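Ferulic acid esterase, AmCE1/Fae1A (Anaeromyces mucronatus, PDB 5CXX) probably hydrolyses feruloyl esters, releasing ferulic acid, as an alpha/beta-hydrolase enzyme of an anaerobic fungus. Local coordinates at residues K41-I45 with E69-L73; Y175-F179 with F265-G271. All blocks are in the same frame, centred on the assembly; numbering follows the deposited sequence. Where two conformers were deposited one is given.

Contact 1: residues K41-I45 with E69-L73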
# COMPACT_ATOMS: atom_id res chain seq x y z
N LYS A 41 -15.84 6.50 1.68
CA LYS A 41 -15.92 5.59 0.53
C LYS A 41 -14.65 4.78 0.40
O LYS A 41 -13.56 5.25 0.75
CB LYS A 41 -16.12 6.37 -0.76
CG LYS A 41 -17.61 7.07 -0.79
CD LYS A 41 -17.91 7.78 -2.10
CE LYS A 41 -19.40 8.15 -2.21
NZ LYS A 41 -19.95 8.48 -0.89
N MET A 42 -14.80 3.55 -0.11
CA MET A 42 -13.63 2.74 -0.50
C MET A 42 -14.07 1.90 -1.71
O MET A 42 -15.25 1.60 -1.86
CB MET A 42 -13.12 1.78 0.62
CG MET A 42 -14.23 0.84 1.13
SD MET A 42 -13.46 0.03 2.58
CE MET A 42 -14.87 -0.94 3.20
N ASN A 43 -13.10 1.51 -2.57
CA ASN A 43 -13.42 0.50 -3.58
C ASN A 43 -13.09 -0.86 -3.06
O ASN A 43 -12.00 -1.10 -2.50
CB ASN A 43 -12.64 0.74 -4.85
CG ASN A 43 -13.17 1.96 -5.60
OD1 ASN A 43 -14.35 2.00 -5.96
ND2 ASN A 43 -12.32 2.96 -5.81
N VAL A 44 -14.02 -1.77 -3.29
CA VAL A 44 -13.76 -3.19 -3.06
C VAL A 44 -13.74 -3.90 -4.41
O VAL A 44 -14.70 -3.83 -5.17
CB VAL A 44 -14.82 -3.80 -2.12
CG1 VAL A 44 -14.58 -5.32 -1.94
CG2 VAL A 44 -14.75 -3.10 -0.75
N ILE A 45 -12.66 -4.64 -4.64
CA ILE A 45 -12.46 -5.36 -5.91
C ILE A 45 -12.42 -6.86 -5.57
O ILE A 45 -11.41 -7.37 -5.07
CB ILE A 45 -11.18 -4.88 -6.57
CG1 ILE A 45 -11.21 -3.36 -6.85
CG2 ILE A 45 -10.91 -5.74 -7.86
CD1 ILE A 45 -9.73 -2.77 -6.92
N GLU A 69 -10.00 7.47 -3.42
CA GLU A 69 -10.11 6.00 -3.52
C GLU A 69 -10.11 5.50 -4.96
O GLU A 69 -9.79 4.34 -5.18
CB GLU A 69 -11.35 5.51 -2.75
CG GLU A 69 -12.73 5.87 -3.42
CD GLU A 69 -13.16 7.34 -3.18
OE1 GLU A 69 -12.53 8.08 -2.38
OE2 GLU A 69 -14.18 7.73 -3.82
N ASP A 70 -10.40 6.36 -5.97
CA ASP A 70 -10.31 5.87 -7.34
C ASP A 70 -8.93 6.03 -7.98
O ASP A 70 -8.71 5.59 -9.13
CB ASP A 70 -11.35 6.57 -8.26
CG ASP A 70 -12.76 6.29 -7.87
OD1 ASP A 70 -13.04 5.32 -7.15
OD2 ASP A 70 -13.67 7.04 -8.36
N SER A 71 -8.00 6.72 -7.27
CA SER A 71 -6.80 7.13 -7.94
C SER A 71 -5.91 5.96 -8.38
O SER A 71 -5.30 6.05 -9.45
CB SER A 71 -5.98 8.06 -6.98
OG SER A 71 -6.77 9.22 -6.75
N MET A 72 -5.90 4.86 -7.62
CA MET A 72 -5.04 3.75 -8.06
C MET A 72 -5.68 2.95 -9.22
O MET A 72 -5.04 2.05 -9.74
CB MET A 72 -4.71 2.83 -6.86
CG MET A 72 -3.89 3.58 -5.76
SD MET A 72 -2.52 4.60 -6.32
CE MET A 72 -1.41 3.38 -6.90
N LEU A 73 -6.87 3.38 -9.67
CA LEU A 73 -7.49 2.73 -10.85
C LEU A 73 -7.20 3.50 -12.12
O LEU A 73 -7.65 3.09 -13.21
CB LEU A 73 -9.01 2.57 -10.68
CG LEU A 73 -9.42 1.65 -9.52
CD1 LEU A 73 -10.91 1.84 -9.24
CD2 LEU A 73 -9.05 0.14 -9.84
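The side-chain amide of N43 reaches from its strand into the loop 69-73 and gives ND2 to two acceptors there. The stronger bond runs from N43 ND2 to D70 OD1, 2.8 Å long and nearly straight at 175°; the oxygen lies in the amide plane and is approached almost along its C-O bond, with carboxylate and amide 23° from coplanar. The second, from N43 ND2 to the backbone O of E69 at 2.9 Å, is bent and weak. Asparagine suits this buried place because the two N-H groups of ND2 can each serve one acceptor of the loop. D70 OD2 makes a salt bridge to K28, which also pairs with E69 OE2, so one lysine joins both acids. E69 bends at chi2 (-78°), laying its carboxylate by the aliphatic part of K41, with OE2 3.9 Å from K41 CB. Beyond the amide, L73 CD2 meets I45 CD1 at 4.2 Å. Side-chain bonds thus hold the loop between strand 58-62 and helix 77-87 to the central alpha/beta-hydrolase sheet. Strand 38-45 lies between strands 26-33 and 95-99; I45 and L73 both pack on L98 of strand 95-99, while M42 and V44 touch M137 of helix 125-140.

Contact 2: residues Y175-F179 with F265-G271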
# COMPACT_ATOMS: atom_id res chain seq x y z
N TYR A 175 2.30 -8.50 5.15
CA TYR A 175 3.03 -8.14 3.93
C TYR A 175 2.92 -6.64 3.75
O TYR A 175 1.78 -6.13 3.74
CB TYR A 175 2.44 -8.85 2.66
CG TYR A 175 2.40 -10.34 2.80
CD1 TYR A 175 1.34 -10.96 3.51
CD2 TYR A 175 3.43 -11.13 2.29
CE1 TYR A 175 1.34 -12.33 3.66
CE2 TYR A 175 3.41 -12.49 2.44
CZ TYR A 175 2.37 -13.08 3.12
OH TYR A 175 2.51 -14.48 3.17
N VAL A 176 4.05 -5.94 3.61
CA VAL A 176 4.08 -4.49 3.51
C VAL A 176 4.78 -4.09 2.22
O VAL A 176 5.89 -4.53 1.97
CB VAL A 176 4.84 -3.84 4.70
CG1 VAL A 176 4.74 -2.30 4.66
CG2 VAL A 176 4.38 -4.48 6.01
N GLY A 177 4.14 -3.21 1.42
CA GLY A 177 4.71 -2.78 0.16
C GLY A 177 4.70 -1.27 0.10
O GLY A 177 3.67 -0.61 0.26
N ALA A 178 5.84 -0.69 -0.22
CA ALA A 178 5.95 0.76 -0.18
C ALA A 178 6.54 1.23 -1.50
O ALA A 178 7.76 1.04 -1.73
CB ALA A 178 6.85 1.23 1.00
N PHE A 179 5.72 1.84 -2.37
CA PHE A 179 6.22 2.27 -3.69
C PHE A 179 6.44 3.76 -3.63
O PHE A 179 5.48 4.54 -3.53
CB PHE A 179 5.20 1.87 -4.80
CG PHE A 179 4.62 0.46 -4.61
CD1 PHE A 179 5.40 -0.58 -4.12
CD2 PHE A 179 3.24 0.24 -4.86
CE1 PHE A 179 4.87 -1.82 -3.86
CE2 PHE A 179 2.69 -1.04 -4.64
CZ PHE A 179 3.50 -2.08 -4.13
N PHE A 265 5.67 -7.06 -5.57
CA PHE A 265 5.00 -7.32 -4.32
C PHE A 265 3.99 -8.46 -4.39
O PHE A 265 3.93 -9.34 -3.53
CB PHE A 265 4.35 -6.02 -3.85
CG PHE A 265 3.68 -6.09 -2.48
CD1 PHE A 265 4.44 -6.34 -1.32
CD2 PHE A 265 2.31 -5.89 -2.37
CE1 PHE A 265 3.81 -6.34 -0.04
CE2 PHE A 265 1.67 -5.94 -1.13
CZ PHE A 265 2.41 -6.14 0.02
N ILE A 266 3.15 -8.44 -5.43
CA ILE A 266 2.05 -9.41 -5.51
C ILE A 266 2.57 -10.82 -5.81
O ILE A 266 1.92 -11.82 -5.54
CB ILE A 266 1.01 -8.93 -6.57
CG1 ILE A 266 0.32 -7.66 -6.04
CG2 ILE A 266 -0.06 -10.04 -6.88
CD1 ILE A 266 -0.58 -7.84 -4.80
N GLN A 267 3.79 -10.90 -6.35
CA GLN A 267 4.42 -12.20 -6.49
C GLN A 267 4.80 -12.82 -5.14
O GLN A 267 5.08 -14.03 -5.09
CB GLN A 267 5.69 -12.08 -7.33
CG GLN A 267 5.39 -11.97 -8.80
CD GLN A 267 6.65 -11.81 -9.59
OE1 GLN A 267 7.41 -12.78 -9.79
NE2 GLN A 267 6.94 -10.59 -10.00
N THR A 268 4.84 -12.01 -4.09
CA THR A 268 5.27 -12.55 -2.78
C THR A 268 4.11 -12.77 -1.81
O THR A 268 4.27 -13.44 -0.79
CB THR A 268 6.26 -11.63 -2.08
OG1 THR A 268 5.60 -10.48 -1.55
CG2 THR A 268 7.43 -11.24 -2.99
N THR A 269 2.97 -12.15 -2.08
CA THR A 269 1.95 -12.13 -1.03
C THR A 269 1.27 -13.48 -0.86
O THR A 269 1.06 -14.25 -1.82
CB THR A 269 0.88 -11.04 -1.31
OG1 THR A 269 0.49 -11.08 -2.69
CG2 THR A 269 1.45 -9.64 -1.03
N PHE A 270 0.87 -13.77 0.39
CA PHE A 270 -0.00 -14.88 0.72
C PHE A 270 0.55 -16.25 0.31
O PHE A 270 -0.19 -17.14 -0.07
CB PHE A 270 -1.37 -14.68 0.07
CG PHE A 270 -1.89 -13.27 0.23
CD1 PHE A 270 -1.89 -12.64 1.45
CD2 PHE A 270 -2.41 -12.60 -0.87
CE1 PHE A 270 -2.36 -11.31 1.57
CE2 PHE A 270 -2.94 -11.28 -0.77
CZ PHE A 270 -2.89 -10.63 0.47
N GLY A 271 1.86 -16.41 0.46
CA GLY A 271 2.45 -17.70 0.23
C GLY A 271 2.59 -18.10 -1.23
O GLY A 271 2.81 -19.28 -1.53
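F265 and Y175 form the apolar centre, their closest side-chain atoms being F265 CZ and Y175 CB, 3.8 Å apart. CG of F265 stands anti to the backbone N (chi1 -176°), which carries the ring to the strand, where G177 CA lies over one face, 4.0 Å from the centroid, in a CH-pi contact. Glycine suits this place, since a beta carbon would come too close to F265 CD1. T269 CG2 covers the opposite face, and the edge of the F179 ring meets F265 CB, at 4.0 Å from CZ. Outward, tyrosine suits position 175 because its flat ring gives T269 and F270 a face to lie on: T269 CA sits 4.0 Å from the centroid, and the F270 ring meets it obliquely, planes 71° apart. At the polar edge T268 OG1 bonds F265 O at 2.8 Å, on a lone pair in the carbonyl plane, and T268 N shares that acceptor. Y175 OH takes a weak bond from G271 N at 3.4 Å. Replacing Y175 by an alanine would probably leave the backbone of T269 and F270 without the ring it lies against and cost G271 N this weak partner. The chemistry implies that close apolar packing joins the last helix and its following turn to the central sheet, with polar bonds chiefly shaping the turn.

Contacts 1 and 2 rest on the same mixed eight-stranded sheet, the core of the alpha/beta-hydrolase fold, with centres 19 Å apart and nearest atoms about 6 Å apart without touching. They follow in series along the chain: contact 1 ties strand 38-45 to the loop between strand 58-62 and helix 77-87, and contact 2 later joins strand 175-179 to the end of helix 255-266 and the turn after it. Strands 95-99, 58-62 and 150-155 separate their two strands in the sheet. One contact thus joins a loop to the sheet's antiparallel side, and the other closes the last helix onto its parallel half, whose strand 150-155 leads into a probable nucleophile elbow at S156.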